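Local coordinates for protein oxalate--CoA ligase (Arabidopsis thaliana, PDB 5IE2) that belongs to the ANL superfamily of AMP-binding enzymes, pairing a large N-terminal region with a small C-terminal domain, and holds a bound adenosine-5'-triphosphate, at residues A[99-110]-A[120-131]; A[425-434]-A[473-484]. One frame throughout, in Å; residues are numbered along the deposited sequence.

Contact 1 (A[99-110]-A[120-131]); sequences LSDSDSKLLLTS and AASKLKISHVTA
Leu107 and Val129 lie on strands 106-110 and 127-131, which pair in parallel: Leu107 N donates to Ser127 O at 2.9 Å, and Val129 N returns a bond to Leu107 O at 3.0 Å. Further along, Thr109 N reaches Val129 O and Ala131 N reaches Thr109 O, so Leu107 and Thr109 use both their backbone N and O across the pair. Side-chain pairing reinforces this: His128 NE2 donates to Thr109 OG1 at 2.9 Å, with the hydroxyl oxygen only 4° out of the ring plane. That hydroxyl gives its own proton to Ser110 O (OG1 to O, 2.8 Å), which leaves OG1 an acceptor for the imidazole and fixes its rotation. With CG opposite the backbone N (chi1 168°), the His128 side chain is carried across Thr109 at about a right angle, where NE2 meets OG1. Leu107 CD2 touches Ala121 CB and His128 CD2. On the other face, Leu106 CD1 meets Val129 CG2 at 3.6 Å, and Leu108 lies beside Val129, both pointing the same way. Leu99 CB sits 3.7 Å from Leu124 CD1 and also touches the CD1 of Ile126; past CG, the CD1 branch rests 4.0 Å from Ala120 CB and close to the backbone N of Ala121. Ile126 itself lays CG2 3.6 Å from Leu106 N. A water bridges Lys105 O and Ser127 N, ahead of the first direct bond. Strand 104-110, helix 115-123 and strand 127-132 form a beta-alpha-beta crossover, to whose packing Leu99 adds helix 92-101; strand 104-110 runs between strands 58-61 and 127-132, and helix 67-78 meets Leu108 and Ala131 through Met72.

Contact 2 (A[425-434]-A[473-484]); sequences EVDAVLLTHP and FCKKNLAAFKVP
Phe473 turns one ring face to His433, whose imidazole comes edge-on in a T-shaped stack, centroids 4.9 Å apart and planes at 68°. With CG opposite the backbone N (chi1 179°), the Phe473 ring is sent out to His433 and Thr432. His433 CD2 approaches Phe473 CG to 3.5 Å, and His433 CA adds a CH-pi contact over the same face. The opposite face carries Asn477 ND2, 3.7 Å above its centre and kept there by a bond to Phe473 O. At the ring edge, Thr432 OG1 lies 3.2 Å from CZ of Phe473; this hydroxyl donates to Val429 O on a lone pair. His433 ND1 is engaged by Asp435 N. Val429 and Leu478 meet tip to tip, CG2 to CD2 3.9 Å, while Leu430 CD2 touches Cys474 SG at 3.5 Å. Val426 CG1 rests on CG of the Pro484 ring. The extended chains of Glu425 and Lys482 cross near a right angle in a salt bridge, NZ to OE1 2.9 Å, with a second, weak bond to OE2. Helical segments 425-430 and 473-477, at 121°, pack together with the turn after Leu430 and the chain after Asn477, within the C-terminal domain of the ANL fold, beside strand 450-459.

In the fold
Contact 1 and contact 2 lie on opposite sides of the chain's centre, their centres 24 Å and 28 Å from it, with those centres 48 Å apart and their nearest atoms about 29 Å apart, so neither touches the other. They follow one another along the chain: 99-110 with 120-131 belongs to the large AMP-binding part, 425-434 with 473-484 to the C-terminal domain. Contact 1 is sheet and crossover packing, contact 2 helix and turn packing. In contact 2 the side chain of Glu425 lies about 11 Å from the bound adenosine-5'-triphosphate, too far for direct contact.

Contact 1 (A[99-110]-A[120-131])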
loop_
_atom_site.group_PDB
_atom_site.type_symbol
_atom_site.label_atom_id
_atom_site.label_comp_id
_atom_site.label_asym_id
_atom_site.label_seq_id
_atom_site.Cartn_x
_atom_site.Cartn_y
_atom_site.Cartn_z
ATOM N N LEU A 99 2.925 7.710 -18.802
ATOM C CA LEU A 99 2.343 7.025 -19.949
ATOM C C LEU A 99 3.440 6.573 -20.903
ATOM O O LEU A 99 3.396 5.442 -21.378
ATOM C CB LEU A 99 1.335 7.908 -20.678
ATOM C CG LEU A 99 -0.003 8.147 -19.981
ATOM C CD1 LEU A 99 -0.736 9.245 -20.734
ATOM C CD2 LEU A 99 -0.885 6.854 -19.998
ATOM N N SER A 100 4.415 7.444 -21.184
ATOM C CA SER A 100 5.514 7.080 -22.072
ATOM C C SER A 100 6.390 5.976 -21.463
ATOM O O SER A 100 6.699 4.973 -22.115
ATOM C CB SER A 100 6.371 8.315 -22.380
ATOM O OG SER A 100 7.496 7.941 -23.136
ATOM N N ASP A 101 6.774 6.159 -20.210
ATOM C CA ASP A 101 7.669 5.227 -19.536
ATOM C C ASP A 101 7.114 3.810 -19.361
ATOM O O ASP A 101 7.878 2.846 -19.376
ATOM C CB ASP A 101 8.024 5.786 -18.159
ATOM C CG ASP A 101 9.110 4.993 -17.475
ATOM O OD1 ASP A 101 10.273 5.054 -17.921
ATOM O OD2 ASP A 101 8.795 4.293 -16.491
ATOM N N SER A 102 5.797 3.686 -19.188
ATOM C CA SER A 102 5.128 2.404 -19.021
ATOM C C SER A 102 4.837 1.728 -20.384
ATOM O O SER A 102 4.379 0.582 -20.418
ATOM C CB SER A 102 3.808 2.621 -18.262
ATOM O OG SER A 102 2.943 3.452 -19.047
ATOM N N ASP A 103 5.083 2.451 -21.486
ATOM C CA ASP A 103 4.681 2.015 -22.840
ATOM C C ASP A 103 3.172 1.756 -23.001
ATOM O O ASP A 103 2.737 0.863 -23.765
ATOM C CB ASP A 103 5.464 0.773 -23.253
ATOM C CG ASP A 103 6.931 1.082 -23.458
ATOM O OD1 ASP A 103 7.207 1.985 -24.283
ATOM O OD2 ASP A 103 7.796 0.443 -22.797
ATOM N N SER A 104 2.378 2.552 -22.294
ATOM C CA SER A 104 0.937 2.445 -22.393
ATOM C C SER A 104 0.429 2.580 -23.836
ATOM O O SER A 104 0.867 3.469 -24.564
ATOM C CB SER A 104 0.274 3.521 -21.491
ATOM O OG SER A 104 0.454 3.144 -20.130
ATOM N N LYS A 105 -0.504 1.716 -24.215
ATOM C CA LYS A 105 -1.120 1.702 -25.549
ATOM C C LYS A 105 -2.569 2.166 -25.505
ATOM O O LYS A 105 -3.203 2.354 -26.533
ATOM C CB LYS A 105 -1.067 0.286 -26.165
ATOM C CG LYS A 105 0.230 0.018 -26.945
ATOM C CD LYS A 105 0.612 -1.463 -26.989
ATOM C CE LYS A 105 2.055 -1.641 -27.526
ATOM N NZ LYS A 105 2.350 -0.747 -28.696
ATOM N N LEU A 106 -3.111 2.317 -24.313
ATOM C CA LEU A 106 -4.521 2.713 -24.124
ATOM C C LEU A 106 -4.647 3.389 -22.743
ATOM O O LEU A 106 -4.008 2.947 -21.772
ATOM C CB LEU A 106 -5.452 1.471 -24.221
ATOM C CG LEU A 106 -6.921 1.656 -23.832
ATOM C CD1 LEU A 106 -7.626 2.585 -24.812
ATOM C CD2 LEU A 106 -7.671 0.314 -23.690
ATOM N N LEU A 107 -5.471 4.419 -22.648
ATOM C CA LEU A 107 -5.773 5.093 -21.381
ATOM C C LEU A 107 -7.240 4.874 -21.061
ATOM O O LEU A 107 -8.104 5.241 -21.861
ATOM C CB LEU A 107 -5.502 6.605 -21.472
ATOM C CG LEU A 107 -6.000 7.388 -20.246
ATOM C CD1 LEU A 107 -5.240 6.975 -18.972
ATOM C CD2 LEU A 107 -5.839 8.906 -20.531
ATOM N N LEU A 108 -7.545 4.266 -19.907
ATOM C CA LEU A 108 -8.941 4.160 -19.453
ATOM C C LEU A 108 -9.231 5.164 -18.343
ATOM O O LEU A 108 -8.396 5.364 -17.437
ATOM C CB LEU A 108 -9.229 2.746 -18.900
ATOM C CG LEU A 108 -9.027 1.599 -19.897
ATOM C CD1 LEU A 108 -9.063 0.284 -19.107
ATOM C CD2 LEU A 108 -10.228 1.690 -20.844
ATOM N N THR A 109 -10.419 5.783 -18.403
ATOM C CA THR A 109 -10.896 6.665 -17.347
ATOM C C THR A 109 -12.389 6.457 -17.165
ATOM O O THR A 109 -13.016 5.747 -17.959
ATOM C CB THR A 109 -10.681 8.204 -17.670
ATOM O OG1 THR A 109 -11.596 8.577 -18.703
ATOM C CG2 THR A 109 -9.255 8.543 -18.156
ATOM N N SER A 110 -12.964 7.127 -16.166
ATOM C CA SER A 110 -14.400 7.194 -16.042
ATOM C C SER A 110 -14.973 8.041 -17.163
ATOM O O SER A 110 -14.258 8.703 -17.912
ATOM C CB SER A 110 -14.839 7.802 -14.692
ATOM O OG SER A 110 -14.542 9.200 -14.721
ATOM N N ALA A 120 -2.304 14.553 -21.902
ATOM C CA ALA A 120 -1.056 13.785 -22.121
ATOM C C ALA A 120 -1.241 12.646 -23.164
ATOM O O ALA A 120 -0.382 12.433 -24.023
ATOM C CB ALA A 120 -0.540 13.191 -20.783
ATOM N N ALA A 121 -2.357 11.915 -23.077
ATOM C CA ALA A 121 -2.598 10.782 -23.986
ATOM C C ALA A 121 -2.743 11.322 -25.422
ATOM O O ALA A 121 -2.203 10.746 -26.360
ATOM C CB ALA A 121 -3.856 9.971 -23.555
ATOM N N SER A 122 -3.450 12.437 -25.587
ATOM C CA SER A 122 -3.586 13.028 -26.910
ATOM C C SER A 122 -2.229 13.454 -27.480
ATOM O O SER A 122 -1.945 13.204 -28.660
ATOM C CB SER A 122 -4.530 14.225 -26.862
ATOM O OG SER A 122 -4.615 14.818 -28.138
ATOM N N LYS A 123 -1.398 14.080 -26.650
ATOM C CA LYS A 123 -0.074 14.505 -27.119
ATOM C C LYS A 123 0.759 13.302 -27.572
ATOM O O LYS A 123 1.504 13.377 -28.542
ATOM C CB LYS A 123 0.653 15.281 -26.013
ATOM C CG LYS A 123 2.067 15.709 -26.354
ATOM C CD LYS A 123 2.616 16.639 -25.281
ATOM C CE LYS A 123 4.111 16.919 -25.465
ATOM N NZ LYS A 123 4.665 17.665 -24.274
ATOM N N LEU A 124 0.593 12.170 -26.895
ATOM C CA LEU A 124 1.348 10.974 -27.224
ATOM C C LEU A 124 0.629 10.058 -28.217
ATOM O O LEU A 124 1.139 8.986 -28.495
ATOM C CB LEU A 124 1.631 10.173 -25.962
ATOM C CG LEU A 124 2.529 10.779 -24.897
ATOM C CD1 LEU A 124 2.451 9.952 -23.551
ATOM C CD2 LEU A 124 3.977 10.889 -25.404
ATOM N N LYS A 125 -0.542 10.462 -28.703
ATOM C CA LYS A 125 -1.344 9.671 -29.649
ATOM C C LYS A 125 -1.726 8.301 -29.087
ATOM O O LYS A 125 -1.740 7.304 -29.791
ATOM C CB LYS A 125 -0.599 9.521 -30.991
ATOM C CG LYS A 125 -0.353 10.866 -31.683
ATOM C CD LYS A 125 -1.694 11.576 -31.872
ATOM C CE LYS A 125 -1.624 12.829 -32.776
ATOM N NZ LYS A 125 -2.991 13.230 -33.298
ATOM N N ILE A 126 -2.078 8.284 -27.804
ATOM C CA ILE A 126 -2.564 7.067 -27.138
ATOM C C ILE A 126 -4.085 7.127 -27.059
ATOM O O ILE A 126 -4.637 8.114 -26.574
ATOM C CB ILE A 126 -1.960 6.957 -25.708
ATOM C CG1 ILE A 126 -0.446 6.747 -25.815
ATOM C CG2 ILE A 126 -2.599 5.844 -24.891
ATOM C CD1 ILE A 126 0.261 6.912 -24.493
ATOM N N SER A 127 -4.777 6.086 -27.524
ATOM C CA SER A 127 -6.236 6.055 -27.463
ATOM C C SER A 127 -6.792 6.230 -26.044
ATOM O O SER A 127 -6.220 5.761 -25.069
ATOM C CB SER A 127 -6.760 4.739 -28.029
ATOM O OG SER A 127 -6.191 4.491 -29.298
ATOM N N HIS A 128 -7.925 6.901 -25.952
ATOM C CA HIS A 128 -8.586 7.134 -24.685
ATOM C C HIS A 128 -9.970 6.527 -24.766
ATOM O O HIS A 128 -10.702 6.782 -25.717
ATOM C CB HIS A 128 -8.663 8.639 -24.388
ATOM C CG HIS A 128 -9.577 8.971 -23.261
ATOM N ND1 HIS A 128 -10.688 9.777 -23.403
ATOM C CD2 HIS A 128 -9.589 8.527 -21.976
ATOM C CE1 HIS A 128 -11.329 9.842 -22.246
ATOM N NE2 HIS A 128 -10.674 9.100 -21.358
ATOM N N VAL A 129 -10.312 5.692 -23.782
ATOM C CA VAL A 129 -11.625 5.069 -23.703
ATOM C C VAL A 129 -12.198 5.246 -22.316
ATOM O O VAL A 129 -11.470 5.177 -21.322
ATOM C CB VAL A 129 -11.519 3.540 -24.036
ATOM C CG1 VAL A 129 -12.836 2.786 -23.721
ATOM C CG2 VAL A 129 -11.104 3.402 -25.507
ATOM N N THR A 130 -13.493 5.491 -22.227
ATOM C CA THR A 130 -14.114 5.677 -20.939
ATOM C C THR A 130 -14.898 4.422 -20.570
ATOM O O THR A 130 -15.309 3.647 -21.441
ATOM C CB THR A 130 -15.064 6.872 -20.901
ATOM O OG1 THR A 130 -16.186 6.643 -21.773
ATOM C CG2 THR A 130 -14.343 8.156 -21.292
ATOM N N ALA A 131 -15.079 4.238 -19.277
ATOM C CA ALA A 131 -15.778 3.076 -18.723
ATOM C C ALA A 131 -16.850 3.512 -17.739
ATOM O O ALA A 131 -16.577 4.305 -16.813
ATOM C CB ALA A 131 -14.729 2.116 -18.031
HETATM O O HOH W 1 -3.110 3.900 -28.701
#

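Contact 2 (A[425-434]-A[473-484])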
loop_
_atom_site.group_PDB
_atom_site.type_symbol
_atom_site.label_atom_id
_atom_site.label_comp_id
_atom_site.label_asym_id
_atom_site.label_seq_id
_atom_site.Cartn_x
_atom_site.Cartn_y
_atom_site.Cartn_z
ATOM N N GLU A 425 12.754 5.126 15.692
ATOM C CA GLU A 425 12.770 5.063 17.161
ATOM C C GLU A 425 12.398 6.431 17.767
ATOM O O GLU A 425 11.575 6.570 18.738
ATOM C CB GLU A 425 14.151 4.622 17.682
ATOM C CG GLU A 425 14.199 4.497 19.200
ATOM C CD GLU A 425 15.587 4.149 19.795
ATOM O OE1 GLU A 425 16.610 4.158 19.073
ATOM O OE2 GLU A 425 15.634 3.894 21.024
ATOM N N VAL A 426 13.037 7.461 17.216
ATOM C CA VAL A 426 12.807 8.812 17.759
ATOM C C VAL A 426 11.365 9.273 17.470
ATOM O O VAL A 426 10.719 9.831 18.372
ATOM C CB VAL A 426 13.834 9.826 17.206
ATOM C CG1 VAL A 426 13.549 11.238 17.707
ATOM C CG2 VAL A 426 15.230 9.438 17.599
ATOM N N ASP A 427 10.834 8.996 16.261
ATOM C CA ASP A 427 9.426 9.325 15.939
ATOM C C ASP A 427 8.463 8.746 16.962
ATOM O O ASP A 427 7.449 9.382 17.364
ATOM C CB ASP A 427 8.958 8.744 14.582
ATOM C CG ASP A 427 9.573 9.410 13.366
ATOM O OD1 ASP A 427 10.278 10.416 13.510
ATOM O OD2 ASP A 427 9.320 8.918 12.222
ATOM N N ALA A 428 8.734 7.480 17.287
ATOM C CA ALA A 428 7.867 6.782 18.229
ATOM C C ALA A 428 7.882 7.530 19.571
ATOM O O ALA A 428 6.858 7.643 20.240
ATOM C CB ALA A 428 8.314 5.329 18.412
ATOM N N VAL A 429 9.044 8.024 19.963
ATOM C CA VAL A 429 9.053 8.799 21.230
ATOM C C VAL A 429 8.283 10.122 21.092
ATOM O O VAL A 429 7.521 10.508 21.990
ATOM C CB VAL A 429 10.512 9.059 21.723
ATOM C CG1 VAL A 429 10.570 10.207 22.775
ATOM C CG2 VAL A 429 11.165 7.741 22.284
ATOM N N LEU A 430 8.468 10.830 19.992
ATOM C CA LEU A 430 7.789 12.139 19.825
ATOM C C LEU A 430 6.297 11.997 19.942
ATOM O O LEU A 430 5.617 12.833 20.553
ATOM C CB LEU A 430 8.105 12.732 18.469
ATOM C CG LEU A 430 9.576 13.108 18.352
ATOM C CD1 LEU A 430 9.899 13.522 16.893
ATOM C CD2 LEU A 430 9.854 14.220 19.372
ATOM N N LEU A 431 5.763 10.943 19.328
ATOM C CA LEU A 431 4.309 10.759 19.377
ATOM C C LEU A 431 3.741 10.460 20.783
ATOM O O LEU A 431 2.513 10.479 20.964
ATOM C CB LEU A 431 3.897 9.605 18.435
ATOM C CG LEU A 431 4.066 9.932 16.954
ATOM C CD1 LEU A 431 3.577 8.764 16.058
ATOM C CD2 LEU A 431 3.323 11.211 16.567
ATOM N N THR A 432 4.601 10.123 21.746
ATOM C CA THR A 432 4.104 9.883 23.112
ATOM C C THR A 432 4.018 11.175 23.924
ATOM O O THR A 432 3.503 11.154 25.042
ATOM C CB THR A 432 4.951 8.873 23.919
ATOM O OG1 THR A 432 6.230 9.422 24.236
ATOM C CG2 THR A 432 5.172 7.583 23.137
ATOM N N HIS A 433 4.535 12.278 23.395
ATOM C CA HIS A 433 4.409 13.535 24.141
ATOM C C HIS A 433 2.940 13.929 24.155
ATOM O O HIS A 433 2.295 13.899 23.120
ATOM C CB HIS A 433 5.239 14.644 23.526
ATOM C CG HIS A 433 5.216 15.910 24.324
ATOM N ND1 HIS A 433 4.107 16.724 24.400
ATOM C CD2 HIS A 433 6.159 16.483 25.109
ATOM C CE1 HIS A 433 4.368 17.751 25.189
ATOM N NE2 HIS A 433 5.611 17.638 25.622
ATOM N N PRO A 434 2.406 14.305 25.334
ATOM C CA PRO A 434 0.960 14.565 25.499
ATOM C C PRO A 434 0.396 15.561 24.503
ATOM O O PRO A 434 -0.779 15.431 24.115
ATOM C CB PRO A 434 0.862 15.152 26.918
ATOM C CG PRO A 434 2.050 14.648 27.630
ATOM C CD PRO A 434 3.151 14.424 26.598
ATOM N N PHE A 473 11.524 16.457 27.051
ATOM C CA PHE A 473 10.769 15.220 27.051
ATOM C C PHE A 473 11.596 14.098 26.378
ATOM O O PHE A 473 11.708 12.982 26.893
ATOM C CB PHE A 473 9.436 15.435 26.342
ATOM C CG PHE A 473 8.581 14.200 26.278
ATOM C CD1 PHE A 473 7.727 13.864 27.333
ATOM C CD2 PHE A 473 8.639 13.364 25.164
ATOM C CE1 PHE A 473 6.916 12.713 27.247
ATOM C CE2 PHE A 473 7.886 12.231 25.096
ATOM C CZ PHE A 473 7.008 11.899 26.125
ATOM N N CYS A 474 12.159 14.397 25.212
ATOM C CA CYS A 474 13.033 13.442 24.513
ATOM C C CYS A 474 14.206 13.025 25.383
ATOM O O CYS A 474 14.572 11.865 25.383
ATOM C CB CYS A 474 13.560 14.029 23.208
ATOM S SG CYS A 474 12.275 14.115 21.922
ATOM N N LYS A 475 14.795 13.964 26.123
ATOM C CA LYS A 475 15.950 13.637 26.966
ATOM C C LYS A 475 15.568 12.687 28.080
ATOM O O LYS A 475 16.443 11.978 28.609
ATOM C CB LYS A 475 16.592 14.894 27.576
ATOM C CG LYS A 475 17.373 15.743 26.572
ATOM C CD LYS A 475 17.601 17.160 27.154
ATOM C CE LYS A 475 18.650 17.979 26.379
ATOM N NZ LYS A 475 18.715 19.390 26.892
ATOM N N LYS A 476 14.283 12.678 28.452
ATOM C CA LYS A 476 13.893 11.716 29.483
ATOM C C LYS A 476 13.629 10.290 28.946
ATOM O O LYS A 476 13.512 9.346 29.710
ATOM C CB LYS A 476 12.697 12.279 30.262
ATOM C CG LYS A 476 13.215 13.168 31.420
ATOM C CD LYS A 476 12.155 14.080 32.070
ATOM C CE LYS A 476 12.742 14.837 33.293
ATOM N NZ LYS A 476 13.452 13.952 34.284
ATOM N N ASN A 477 13.632 10.124 27.632
ATOM C CA ASN A 477 13.169 8.902 27.004
ATOM C C ASN A 477 14.135 8.365 25.977
ATOM O O ASN A 477 13.837 7.354 25.346
ATOM C CB ASN A 477 11.814 9.134 26.339
ATOM C CG ASN A 477 10.705 9.329 27.366
ATOM O OD1 ASN A 477 10.270 8.359 27.988
ATOM N ND2 ASN A 477 10.295 10.577 27.596
ATOM N N LEU A 478 15.285 9.010 25.804
ATOM C CA LEU A 478 16.269 8.573 24.772
ATOM C C LEU A 478 17.672 8.822 25.307
ATOM O O LEU A 478 17.848 9.761 26.060
ATOM C CB LEU A 478 16.062 9.353 23.457
ATOM C CG LEU A 478 14.799 9.100 22.662
ATOM C CD1 LEU A 478 14.568 10.188 21.678
ATOM C CD2 LEU A 478 15.002 7.779 21.893
ATOM N N ALA A 479 18.661 7.995 24.939
ATOM C CA ALA A 479 20.073 8.310 25.185
ATOM C C ALA A 479 20.356 9.705 24.613
ATOM O O ALA A 479 19.841 10.020 23.541
ATOM C CB ALA A 479 20.995 7.249 24.515
ATOM N N ALA A 480 21.227 10.484 25.261
ATOM C CA ALA A 480 21.361 11.911 24.922
ATOM C C ALA A 480 21.724 12.095 23.442
ATOM O O ALA A 480 21.208 13.004 22.805
ATOM C CB ALA A 480 22.370 12.587 25.822
ATOM N N PHE A 481 22.548 11.212 22.873
ATOM C CA PHE A 481 23.011 11.435 21.495
ATOM C C PHE A 481 21.878 11.341 20.472
ATOM O O PHE A 481 22.010 11.854 19.355
ATOM C CB PHE A 481 24.155 10.476 21.112
ATOM C CG PHE A 481 23.718 9.090 20.726
ATOM C CD1 PHE A 481 23.473 8.763 19.396
ATOM C CD2 PHE A 481 23.605 8.096 21.690
ATOM C CE1 PHE A 481 23.077 7.453 19.012
ATOM C CE2 PHE A 481 23.234 6.779 21.321
ATOM C CZ PHE A 481 22.967 6.458 19.971
ATOM N N LYS A 482 20.746 10.724 20.842
ATOM C CA LYS A 482 19.630 10.540 19.932
ATOM C C LYS A 482 18.635 11.710 19.925
ATOM O O LYS A 482 17.728 11.775 19.092
ATOM C CB LYS A 482 18.842 9.261 20.277
ATOM C CG LYS A 482 19.684 7.992 20.291
ATOM C CD LYS A 482 18.776 6.780 20.629
ATOM C CE LYS A 482 19.605 5.511 20.699
ATOM N NZ LYS A 482 18.675 4.449 21.127
ATOM N N VAL A 483 18.815 12.629 20.864
ATOM C CA VAL A 483 17.845 13.715 21.055
ATOM C C VAL A 483 17.926 14.761 19.925
ATOM O O VAL A 483 19.007 15.279 19.695
ATOM C CB VAL A 483 18.104 14.409 22.403
ATOM C CG1 VAL A 483 17.047 15.519 22.665
ATOM C CG2 VAL A 483 18.050 13.385 23.497
ATOM N N PRO A 484 16.798 15.076 19.256
ATOM C CA PRO A 484 16.819 16.093 18.187
ATOM C C PRO A 484 17.438 17.419 18.703
ATOM O O PRO A 484 17.079 17.930 19.770
ATOM C CB PRO A 484 15.343 16.271 17.817
ATOM C CG PRO A 484 14.681 14.933 18.204
ATOM C CD PRO A 484 15.463 14.466 19.434
#